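Local coordinates for protein putative fimbrium subunit Fim1C (Bacteroides uniformis, PDB 4K4K) that is a putative component of the fimbrium tip, part of the filamentous surface appendages through which the bacterium adheres and forms biofilms, at residues S236-S240 with S263-E267; K140-I146 with A203-P209; A229-D233 with I255-V260; I167-Q171 with A214-L218. One frame throughout, in Å; residues are numbered along the deposited sequence.

Contact 1: S236-S240 with S263-E267; sequences SAAQS and SSKVE
In this probably transthyretin-like beta domain of the fimbrillin superfamily, a connecting loop folds over a strand: residues 236-240, on the way from strand 228-233 to strand 247-256, lie against 263-267 of strand 259-268. The strand is fully extended. The loop is extended at Ala237 (phi/psi -76/144) and then bends through helical angles at Ala238 (-66/-39) and Gln239 (-87/-3). The closest CA atoms, those of Gln239 and Lys265, are 5.8 Å apart, and about 218 Å² is buried.

Packing does most of the work. Strand alternation turns Ser264 and Val266 toward the loop and Lys265 away into solvent, as suits its charge. Gln239, in the m, m rotamer, bends over the strand: its CG is 3.8 Å from Lys265 CA, and its OE1 is 3.8 Å from Val266 CG1. Ala237, small enough to sit close, brings CB to 3.7 Å from Ser264 OG.

Polar support is slight. Ser240, at the segment's end, is hydrogen-bonded through O to Thr213 OG1 and through OG to Tyr251 OH. Between the segments themselves, Ser264 in the p rotamer presents its short hydroxyl to the loop backbone, and Gln239 N donates a weak hydrogen bond to Ser264 OG at 3.4 Å.

Contact 2: K140-I146 with A203-P209; sequences KLVKLDI and AEGIVLP
On the buried face, Val142, Leu144 and Ile146 meet Val207, Gly205 and Ala203. Val142 CB lies 3.9 Å from Val207 CG2, Leu144 CD1 (m, t) 3.9 Å from Val207 CG1, and Ile146 CB 4.1 Å from Ala203 CB. The beta-branched Val and Ile favour extended backbone and, with Leu144, fill the core, while Gly205 has no side chain to set beside Leu144. Ile167, from strand 164-177, packs on Leu144. Where the strands give way to loop, Leu141 CB touches Ile206 CG2 at 3.8 Å and Val142 CG2 lies 4.2 Å from Pro209 CG.

The backbones run antiparallel at 166°, their axes 4.7 Å apart. Val142-Val207, Leu144-Gly205 and Ile146-Ala203 are hydrogen-bonded pairs, each with two bonds: Val142 N to Val207 O 3.0 Å and Val207 N to Val142 O 2.8 Å; Leu144 N to Gly205 O 2.8 Å and Gly205 N to Leu144 O 3.0 Å; Ile146 N to Ala203 O 2.8 Å and Ala203 N to Ile146 O 2.9 Å. Lys143-Ile206 and Asp145-Glu204 are the non-hydrogen-bonded pairs between them.

Those pairs form the other, more polar face. Lys143 (t, p, t, t) reaches diagonally along it, and its NZ makes a salt bridge with Glu204 OE1 at 2.8 Å. Gln112 also binds this ammonium, and His197 takes Glu204 OE2. The whole is a regular antiparallel strand pair, consistent with the beta-sandwich of a transthyretin-like fimbrillin domain.

Contact 3: A229-D233 with I255-V260; sequences AFHWD and ISKAGV
Ile255, near the end of strand 247-256, points toward strand 228-233, where Phe230 (chi1 m, chi2 -90°) meets it. Ile255 CG2 sits over the ring face, 4.2 Å from the centroid and 24° off the normal, a CH-pi contact. Ser256 begins a type I beta turn ending at Gly259. Its CA-CB bond points away from strand 228-233, but its carbonyl O is 3.5 Å from Phe230 CE1. Ser256 N donates to Gly259 O at 2.9 Å and Gly259 N to Ser256 O at 3.1 Å, while Ser256 OG also donates to Gly259 O at 2.9 Å.

Exposed Lys257 and Ala258 have helical angles; Lys257 O lies near the Phe230 ring plane, 4.1 Å from CE1. At Gly259 phi is 143° and psi -173°, where a CB would clash with the preceding carbonyl; its CA is 3.8 Å from Phe230 CE1. Val260 (chi1 m), on strand 259-268, packs with CG1 3.6 Å from Phe230 CB and CG2 3.8 Å from Trp232 CB. The His231 CA-CB bond points away, its ND1 hydrogen-bonded to Thr219 OG1.

The contact is largely apolar, the Phe230 ring lying against side chains and turn backbone alike, consistent with buried apolar surface holding the hairpin tip to strand 228-233.

Contact 4: I167-Q171 with A214-L218; sequences ISNQQ and AGMAL
Ser168 is satisfied twice by one neighbour. Its backbone N donates to Ala217 O at 2.9 Å, and its side chain, in the p rotamer, brings OG to accept from Ala217 N, also at 2.9 Å. A serine hydroxyl here stands in for a backbone carbonyl, so both polar groups of Ala217 are used close to the corner. Asn169 turns that corner with left-handed angles (45/58), which asparagine tolerates well, and chi1 m directs its amide to the opposing chain: ND2 donates to Gly215 O at 2.8 Å. Gly215 itself has phi 89° and psi -11°, at which any side chain would collide with Ala214 O, so glycine fits.

Before the corner, Ile167 and Leu218 form an antiparallel non-hydrogen-bonded pair with CA atoms 4.6 Å apart. Ile167 CA makes a CA-H...O contact of 3.3 Å with Ala217 O, and Ile167 CB lies 3.8 Å from Leu218 CD2. Met216 (m, t, t), a selenomethionine standing for methionine, whose flexible side chain suits an irregular buried site, packs against the corner, CG 3.5 Å from Ser168 O and CE 3.9 Å from Asn169 O; Phe243 also packs on it. On their other edge, Leu218 and Met216 form backbone hydrogen bonds with Trp232 and Val234. The turn at Asn169 puts the strand parts before and after it in different sheets or faces, consistent with a transthyretin-like fimbrillin beta-sandwich.

All four contacts lie in the C-terminal half of an elongated all-beta chain and reach one mixed, branched or curled sheet. Contacts 2 and 4 alternate along the sequence and both close before contacts 1 and 3, which also alternate, open. Contact 2 lies about 8 Å from the chain's centre; contact 4, its centre about 12 Å away, packs on it through Leu144 against Ile167 and Ile146 against Leu218. The sheet continues to contact 3, whose Trp232 O probably hydrogen-bonds Leu218 N at 2.8 Å. Contacts 1 and 3 share strand 259-268 and touch where Ala237 meets Trp232, their centres about 17 Å apart. Distant segments thus meet in one beta domain, contact 2 buried and contact 1 superficial.

Contact 1: S236-S240 with S263-E267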
loop_
_atom_site.group_PDB
_atom_site.type_symbol
_atom_site.label_atom_id
_atom_site.label_comp_id
_atom_site.label_asym_id
_atom_site.label_seq_id
_atom_site.Cartn_x
_atom_site.Cartn_y
_atom_site.Cartn_z
ATOM N N SER A 236 17.037 6.839 14.924
ATOM C CA SER A 236 17.756 8.087 15.195
ATOM C C SER A 236 17.115 9.278 14.443
ATOM O O SER A 236 17.393 10.426 14.793
ATOM C CB SER A 236 19.240 7.951 14.864
ATOM O OG SER A 236 19.477 7.986 13.467
ATOM N N ALA A 237 16.231 9.011 13.446
ATOM C CA ALA A 237 15.559 10.079 12.706
ATOM C C ALA A 237 14.447 10.678 13.548
ATOM O O ALA A 237 13.767 9.951 14.287
ATOM C CB ALA A 237 15.002 9.567 11.389
ATOM N N ALA A 238 14.253 12.001 13.425
ATOM C CA ALA A 238 13.229 12.734 14.166
ATOM C C ALA A 238 11.832 12.308 13.753
ATOM O O ALA A 238 10.969 12.157 14.617
ATOM C CB ALA A 238 13.391 14.232 13.947
ATOM N N GLN A 239 11.618 12.066 12.443
ATOM C CA GLN A 239 10.292 11.740 11.924
ATOM C C GLN A 239 9.926 10.245 11.960
ATOM O O GLN A 239 8.791 9.913 11.586
ATOM C CB GLN A 239 10.143 12.255 10.475
ATOM C CG GLN A 239 10.324 13.756 10.266
ATOM C CD GLN A 239 9.615 14.620 11.276
ATOM O OE1 GLN A 239 8.408 14.500 11.516
ATOM N NE2 GLN A 239 10.361 15.515 11.887
ATOM N N SER A 240 10.841 9.345 12.389
ATOM C CA SER A 240 10.505 7.916 12.358
ATOM C C SER A 240 10.901 7.116 13.615
ATOM O O SER A 240 11.627 6.132 13.517
ATOM C CB SER A 240 11.088 7.254 11.108
ATOM O OG SER A 240 12.506 7.205 11.102
ATOM N N SER A 263 18.335 13.141 6.460
ATOM C CA SER A 263 17.270 14.088 6.745
ATOM C C SER A 263 15.994 13.320 6.511
ATOM O O SER A 263 15.939 12.512 5.577
ATOM C CB SER A 263 17.368 15.350 5.890
ATOM O OG SER A 263 17.091 15.131 4.518
ATOM N N SER A 264 14.997 13.504 7.384
ATOM C CA SER A 264 13.776 12.727 7.226
ATOM C C SER A 264 12.539 13.598 7.207
ATOM O O SER A 264 12.512 14.670 7.813
ATOM C CB SER A 264 13.664 11.714 8.359
ATOM O OG SER A 264 13.430 12.388 9.587
ATOM N N LYS A 265 11.504 13.104 6.519
ATOM C CA LYS A 265 10.189 13.743 6.438
ATOM C C LYS A 265 9.161 12.652 6.464
ATOM O O LYS A 265 9.416 11.576 5.916
ATOM C CB LYS A 265 10.037 14.567 5.141
ATOM C CG LYS A 265 10.801 15.888 5.113
ATOM C CD LYS A 265 10.887 16.479 3.699
ATOM C CE LYS A 265 9.667 17.273 3.279
ATOM N NZ LYS A 265 9.787 17.778 1.883
ATOM N N VAL A 266 8.000 12.918 7.078
ATOM C CA VAL A 266 6.892 11.961 7.057
ATOM C C VAL A 266 5.717 12.713 6.458
ATOM O O VAL A 266 5.526 13.903 6.749
ATOM C CB VAL A 266 6.571 11.274 8.420
ATOM C CG1 VAL A 266 6.122 12.272 9.490
ATOM C CG2 VAL A 266 5.536 10.160 8.250
ATOM N N GLU A 267 4.955 12.033 5.591
ATOM C CA GLU A 267 3.812 12.602 4.886
ATOM C C GLU A 267 2.685 11.594 4.855
ATOM O O GLU A 267 2.963 10.391 4.913
ATOM C CB GLU A 267 4.216 12.954 3.435
ATOM C CG GLU A 267 5.199 14.108 3.271
ATOM C CD GLU A 267 5.682 14.386 1.858
ATOM O OE1 GLU A 267 5.188 13.732 0.910
ATOM O OE2 GLU A 267 6.591 15.234 1.704
#

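Contact 2: K140-I146 with A203-P209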
loop_
_atom_site.group_PDB
_atom_site.type_symbol
_atom_site.label_atom_id
_atom_site.label_comp_id
_atom_site.label_asym_id
_atom_site.label_seq_id
_atom_site.Cartn_x
_atom_site.Cartn_y
_atom_site.Cartn_z
ATOM N N LYS A 140 -2.807 0.688 3.884
ATOM C CA LYS A 140 -2.789 0.038 5.216
ATOM C C LYS A 140 -1.353 -0.224 5.716
ATOM O O LYS A 140 -1.160 -0.509 6.911
ATOM C CB LYS A 140 -3.573 -1.282 5.178
ATOM C CG LYS A 140 -5.061 -1.071 4.839
ATOM C CD LYS A 140 -5.812 -0.329 5.956
ATOM C CE LYS A 140 -7.189 0.086 5.463
ATOM N NZ LYS A 140 -7.962 0.756 6.539
ATOM N N LEU A 141 -0.345 -0.085 4.809
ATOM C CA LEU A 141 1.051 -0.336 5.148
ATOM C C LEU A 141 1.846 0.976 5.130
ATOM O O LEU A 141 1.259 2.044 5.271
ATOM C CB LEU A 141 1.662 -1.431 4.260
ATOM C CG LEU A 141 0.777 -2.734 4.148
ATOM C CD1 LEU A 141 1.432 -3.742 3.187
ATOM C CD2 LEU A 141 0.502 -3.363 5.513
ATOM N N VAL A 142 3.174 0.885 5.046
ATOM C CA VAL A 142 4.057 2.054 5.172
ATOM C C VAL A 142 4.996 2.123 3.973
ATOM O O VAL A 142 5.579 1.113 3.594
ATOM C CB VAL A 142 4.842 1.934 6.505
ATOM C CG1 VAL A 142 5.920 3.026 6.635
ATOM C CG2 VAL A 142 3.901 1.936 7.711
ATOM N N LYS A 143 5.147 3.320 3.390
ATOM C CA LYS A 143 6.021 3.505 2.248
ATOM C C LYS A 143 7.339 4.137 2.686
ATOM O O LYS A 143 7.342 5.113 3.442
ATOM C CB LYS A 143 5.332 4.392 1.189
ATOM C CG LYS A 143 6.164 4.697 -0.081
ATOM C CD LYS A 143 6.273 3.496 -0.976
ATOM C CE LYS A 143 7.060 3.812 -2.234
ATOM N NZ LYS A 143 6.964 2.706 -3.220
ATOM N N LEU A 144 8.453 3.582 2.192
ATOM C CA LEU A 144 9.788 4.169 2.403
ATOM C C LEU A 144 10.255 4.713 1.066
ATOM O O LEU A 144 10.217 3.989 0.069
ATOM C CB LEU A 144 10.800 3.157 2.967
ATOM C CG LEU A 144 10.388 2.388 4.239
ATOM C CD1 LEU A 144 11.504 1.448 4.681
ATOM C CD2 LEU A 144 9.969 3.338 5.379
ATOM N N ASP A 145 10.677 5.988 1.039
ATOM C CA ASP A 145 11.119 6.667 -0.172
ATOM C C ASP A 145 12.494 7.242 0.144
ATOM O O ASP A 145 12.604 8.143 0.966
ATOM C CB ASP A 145 10.086 7.746 -0.562
ATOM C CG ASP A 145 10.336 8.425 -1.902
ATOM O OD1 ASP A 145 11.486 8.849 -2.152
ATOM O OD2 ASP A 145 9.365 8.627 -2.653
ATOM N N ILE A 146 13.536 6.672 -0.452
ATOM C CA ILE A 146 14.909 7.054 -0.138
ATOM C C ILE A 146 15.591 7.672 -1.347
ATOM O O ILE A 146 15.552 7.122 -2.452
ATOM C CB ILE A 146 15.653 5.790 0.398
ATOM C CG1 ILE A 146 15.021 5.326 1.740
ATOM C CG2 ILE A 146 17.183 5.996 0.516
ATOM C CD1 ILE A 146 15.262 3.928 2.119
ATOM N N ALA A 203 15.649 4.637 -3.854
ATOM C CA ALA A 203 15.241 3.330 -3.340
ATOM C C ALA A 203 13.864 3.453 -2.735
ATOM O O ALA A 203 13.508 4.510 -2.202
ATOM C CB ALA A 203 16.233 2.811 -2.313
ATOM N N GLU A 204 13.072 2.391 -2.833
ATOM C CA GLU A 204 11.735 2.419 -2.270
ATOM C C GLU A 204 11.375 1.072 -1.705
ATOM O O GLU A 204 11.926 0.040 -2.112
ATOM C CB GLU A 204 10.687 2.874 -3.307
ATOM C CG GLU A 204 10.466 1.876 -4.437
ATOM C CD GLU A 204 9.545 2.333 -5.551
ATOM O OE1 GLU A 204 8.744 3.273 -5.329
ATOM O OE2 GLU A 204 9.598 1.719 -6.641
ATOM N N GLY A 205 10.462 1.097 -0.756
ATOM C CA GLY A 205 9.960 -0.123 -0.150
ATOM C C GLY A 205 8.609 0.072 0.492
ATOM O O GLY A 205 8.207 1.198 0.754
ATOM N N ILE A 206 7.906 -1.029 0.732
ATOM C CA ILE A 206 6.644 -1.057 1.457
ATOM C C ILE A 206 6.878 -1.987 2.630
ATOM O O ILE A 206 7.288 -3.138 2.442
ATOM C CB ILE A 206 5.433 -1.473 0.583
ATOM C CG1 ILE A 206 5.162 -0.379 -0.475
ATOM C CG2 ILE A 206 4.165 -1.715 1.475
ATOM C CD1 ILE A 206 4.104 -0.722 -1.544
ATOM N N VAL A 207 6.709 -1.467 3.838
ATOM C CA VAL A 207 6.990 -2.248 5.046
ATOM C C VAL A 207 5.766 -2.240 5.960
ATOM O O VAL A 207 4.837 -1.451 5.761
ATOM C CB VAL A 207 8.261 -1.726 5.782
ATOM C CG1 VAL A 207 9.509 -1.845 4.883
ATOM C CG2 VAL A 207 8.061 -0.295 6.301
ATOM N N LEU A 208 5.806 -3.076 6.996
ATOM C CA LEU A 208 4.698 -3.137 7.927
ATOM C C LEU A 208 4.752 -2.005 8.941
ATOM O O LEU A 208 5.846 -1.611 9.377
ATOM C CB LEU A 208 4.728 -4.480 8.683
ATOM C CG LEU A 208 4.601 -5.758 7.859
ATOM C CD1 LEU A 208 4.464 -6.955 8.781
ATOM C CD2 LEU A 208 3.395 -5.695 6.897
ATOM N N PRO A 209 3.574 -1.561 9.432
ATOM C CA PRO A 209 3.578 -0.593 10.546
ATOM C C PRO A 209 4.291 -1.189 11.758
ATOM O O PRO A 209 4.277 -2.408 11.941
ATOM C CB PRO A 209 2.081 -0.366 10.836
ATOM C CG PRO A 209 1.361 -0.830 9.578
ATOM C CD PRO A 209 2.195 -1.948 9.049
#

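Contact 3: A229-D233 with I255-V260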
loop_
_atom_site.group_PDB
_atom_site.type_symbol
_atom_site.label_atom_id
_atom_site.label_comp_id
_atom_site.label_asym_id
_atom_site.label_seq_id
_atom_site.Cartn_x
_atom_site.Cartn_y
_atom_site.Cartn_z
ATOM N N ALA A 229 29.951 -1.249 3.346
ATOM C CA ALA A 229 28.595 -1.091 3.847
ATOM C C ALA A 229 28.528 -0.074 4.979
ATOM O O ALA A 229 29.295 -0.153 5.938
ATOM C CB ALA A 229 28.040 -2.428 4.312
ATOM N N PHE A 230 27.618 0.899 4.831
ATOM C CA PHE A 230 27.288 1.937 5.811
ATOM C C PHE A 230 25.969 1.564 6.449
ATOM O O PHE A 230 25.075 1.109 5.728
ATOM C CB PHE A 230 27.160 3.305 5.137
ATOM C CG PHE A 230 28.403 3.844 4.488
ATOM C CD1 PHE A 230 29.287 4.630 5.202
ATOM C CD2 PHE A 230 28.659 3.611 3.145
ATOM C CE1 PHE A 230 30.438 5.129 4.602
ATOM C CE2 PHE A 230 29.808 4.121 2.542
ATOM C CZ PHE A 230 30.682 4.884 3.273
ATOM N N HIS A 231 25.848 1.731 7.777
ATOM C CA HIS A 231 24.632 1.413 8.532
ATOM C C HIS A 231 24.110 2.655 9.216
ATOM O O HIS A 231 24.900 3.453 9.732
ATOM C CB HIS A 231 24.892 0.296 9.559
ATOM C CG HIS A 231 25.632 -0.881 8.986
ATOM N ND1 HIS A 231 24.962 -1.921 8.361
ATOM C CD2 HIS A 231 26.965 -1.118 8.918
ATOM C CE1 HIS A 231 25.902 -2.765 7.958
ATOM N NE2 HIS A 231 27.123 -2.320 8.257
ATOM N N TRP A 232 22.785 2.844 9.211
ATOM C CA TRP A 232 22.177 4.004 9.851
ATOM C C TRP A 232 20.933 3.563 10.610
ATOM O O TRP A 232 20.099 2.845 10.051
ATOM C CB TRP A 232 21.865 5.096 8.817
ATOM C CG TRP A 232 21.094 6.257 9.388
ATOM C CD1 TRP A 232 21.588 7.303 10.115
ATOM C CD2 TRP A 232 19.678 6.449 9.314
ATOM N NE1 TRP A 232 20.564 8.143 10.495
ATOM C CE2 TRP A 232 19.376 7.637 10.022
ATOM C CE3 TRP A 232 18.624 5.725 8.722
ATOM C CZ2 TRP A 232 18.071 8.132 10.124
ATOM C CZ3 TRP A 232 17.335 6.224 8.814
ATOM C CH2 TRP A 232 17.067 7.413 9.503
ATOM N N ASP A 233 20.823 3.967 11.890
ATOM C CA ASP A 233 19.692 3.570 12.729
ATOM C C ASP A 233 18.442 4.392 12.417
ATOM O O ASP A 233 18.418 5.618 12.597
ATOM C CB ASP A 233 20.046 3.643 14.233
ATOM C CG ASP A 233 20.557 2.318 14.804
ATOM O OD1 ASP A 233 20.009 1.244 14.422
ATOM O OD2 ASP A 233 21.471 2.354 15.661
ATOM N N ILE A 255 25.948 10.540 1.560
ATOM C CA ILE A 255 27.037 9.623 1.846
ATOM C C ILE A 255 28.398 10.296 1.659
ATOM O O ILE A 255 28.668 10.935 0.632
ATOM C CB ILE A 255 26.915 8.329 0.999
ATOM C CG1 ILE A 255 25.512 7.668 1.183
ATOM C CG2 ILE A 255 28.074 7.341 1.306
ATOM C CD1 ILE A 255 25.292 6.354 0.346
ATOM N N SER A 256 29.266 10.115 2.667
ATOM C CA SER A 256 30.636 10.589 2.680
ATOM C C SER A 256 31.551 9.406 3.048
ATOM O O SER A 256 31.045 8.385 3.509
ATOM C CB SER A 256 30.771 11.751 3.665
ATOM O OG SER A 256 30.985 11.314 4.993
ATOM N N LYS A 257 32.861 9.520 2.845
ATOM C CA LYS A 257 33.787 8.456 3.239
ATOM C C LYS A 257 33.758 8.284 4.774
ATOM O O LYS A 257 33.902 7.174 5.269
ATOM C CB LYS A 257 35.206 8.756 2.756
ATOM C CG LYS A 257 35.425 8.424 1.287
ATOM C CD LYS A 257 36.880 8.698 0.886
ATOM C CE LYS A 257 37.200 8.216 -0.511
ATOM N NZ LYS A 257 38.658 8.365 -0.819
ATOM N N ALA A 258 33.505 9.377 5.510
ATOM C CA ALA A 258 33.439 9.379 6.961
ATOM C C ALA A 258 32.133 8.754 7.497
ATOM O O ALA A 258 32.069 8.415 8.677
ATOM C CB ALA A 258 33.578 10.800 7.474
ATOM N N GLY A 259 31.122 8.614 6.641
ATOM C CA GLY A 259 29.837 8.048 7.032
ATOM C C GLY A 259 28.638 8.685 6.369
ATOM O O GLY A 259 28.781 9.519 5.466
ATOM N N VAL A 260 27.438 8.292 6.821
ATOM C CA VAL A 260 26.203 8.789 6.231
ATOM C C VAL A 260 25.496 9.751 7.178
ATOM O O VAL A 260 25.660 9.677 8.398
ATOM C CB VAL A 260 25.229 7.661 5.773
ATOM C CG1 VAL A 260 25.888 6.701 4.794
ATOM C CG2 VAL A 260 24.645 6.905 6.952
#

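Contact 4: I167-Q171 with A214-L218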
loop_
_atom_site.group_PDB
_atom_site.type_symbol
_atom_site.label_atom_id
_atom_site.label_comp_id
_atom_site.label_asym_id
_atom_site.label_seq_id
_atom_site.Cartn_x
_atom_site.Cartn_y
_atom_site.Cartn_z
ATOM N N ILE A 167 16.733 -2.861 4.725
ATOM C CA ILE A 167 16.304 -2.476 6.075
ATOM C C ILE A 167 16.256 -3.752 6.912
ATOM O O ILE A 167 15.768 -4.784 6.442
ATOM C CB ILE A 167 14.974 -1.666 6.093
ATOM C CG1 ILE A 167 14.658 -1.129 7.513
ATOM C CG2 ILE A 167 13.783 -2.429 5.453
ATOM C CD1 ILE A 167 13.428 -0.129 7.603
ATOM N N SER A 168 16.790 -3.687 8.135
ATOM C CA SER A 168 16.901 -4.839 9.020
ATOM C C SER A 168 15.719 -5.006 9.971
ATOM O O SER A 168 14.933 -4.084 10.191
ATOM C CB SER A 168 18.183 -4.727 9.854
ATOM O OG SER A 168 18.047 -3.678 10.802
ATOM N N ASN A 169 15.660 -6.205 10.566
ATOM C CA ASN A 169 14.754 -6.672 11.610
ATOM C C ASN A 169 13.301 -6.279 11.323
ATOM O O ASN A 169 12.618 -5.602 12.105
ATOM C CB ASN A 169 15.229 -6.198 12.970
ATOM C CG ASN A 169 16.651 -6.685 13.233
ATOM O OD1 ASN A 169 16.984 -7.870 13.062
ATOM N ND2 ASN A 169 17.550 -5.760 13.497
ATOM N N GLN A 170 12.848 -6.727 10.173
ATOM C CA GLN A 170 11.481 -6.475 9.748
ATOM C C GLN A 170 10.582 -7.649 9.993
ATOM O O GLN A 170 10.955 -8.785 9.683
ATOM C CB GLN A 170 11.426 -6.165 8.238
ATOM C CG GLN A 170 12.176 -4.911 7.820
ATOM C CD GLN A 170 11.616 -3.670 8.455
ATOM O OE1 GLN A 170 12.254 -3.039 9.309
ATOM N NE2 GLN A 170 10.387 -3.322 8.104
ATOM N N GLN A 171 9.362 -7.365 10.449
ATOM C CA GLN A 171 8.279 -8.342 10.473
ATOM C C GLN A 171 7.770 -8.341 9.034
ATOM O O GLN A 171 7.768 -7.272 8.403
ATOM C CB GLN A 171 7.181 -7.964 11.486
ATOM C CG GLN A 171 7.608 -8.156 12.944
ATOM C CD GLN A 171 7.897 -9.595 13.323
ATOM O OE1 GLN A 171 7.359 -10.549 12.745
ATOM N NE2 GLN A 171 8.770 -9.785 14.295
ATOM N N ALA A 214 13.040 0.793 16.773
ATOM C CA ALA A 214 14.265 0.413 17.493
ATOM C C ALA A 214 14.797 -0.921 16.982
ATOM O O ALA A 214 14.027 -1.857 16.748
ATOM C CB ALA A 214 14.010 0.342 18.996
ATOM N N GLY A 215 16.101 -0.975 16.754
ATOM C CA GLY A 215 16.750 -2.163 16.215
ATOM C C GLY A 215 16.779 -2.196 14.701
ATOM O O GLY A 215 17.454 -3.047 14.120
HETATM N N MSE A 216 16.023 -1.291 14.036
HETATM C CA MSE A 216 16.002 -1.258 12.569
HETATM C C MSE A 216 17.089 -0.357 12.032
HETATM O O MSE A 216 17.240 0.780 12.478
HETATM C CB MSE A 216 14.659 -0.786 12.016
HETATM C CG MSE A 216 13.504 -1.681 12.364
HETATM SE SE MSE A 216 11.852 -0.823 11.781
HETATM C CE MSE A 216 10.638 -2.228 12.433
ATOM N N ALA A 217 17.801 -0.848 11.041
ATOM C CA ALA A 217 18.840 -0.066 10.404
ATOM C C ALA A 217 18.753 -0.166 8.896
ATOM O O ALA A 217 18.375 -1.209 8.358
ATOM C CB ALA A 217 20.222 -0.530 10.877
ATOM N N LEU A 218 19.094 0.924 8.213
ATOM C CA LEU A 218 19.258 0.935 6.766
ATOM C C LEU A 218 20.711 0.595 6.468
ATOM O O LEU A 218 21.606 1.178 7.094
ATOM C CB LEU A 218 18.911 2.299 6.133
ATOM C CG LEU A 218 17.488 2.802 6.207
ATOM C CD1 LEU A 218 17.365 4.123 5.471
ATOM C CD2 LEU A 218 16.489 1.788 5.609
#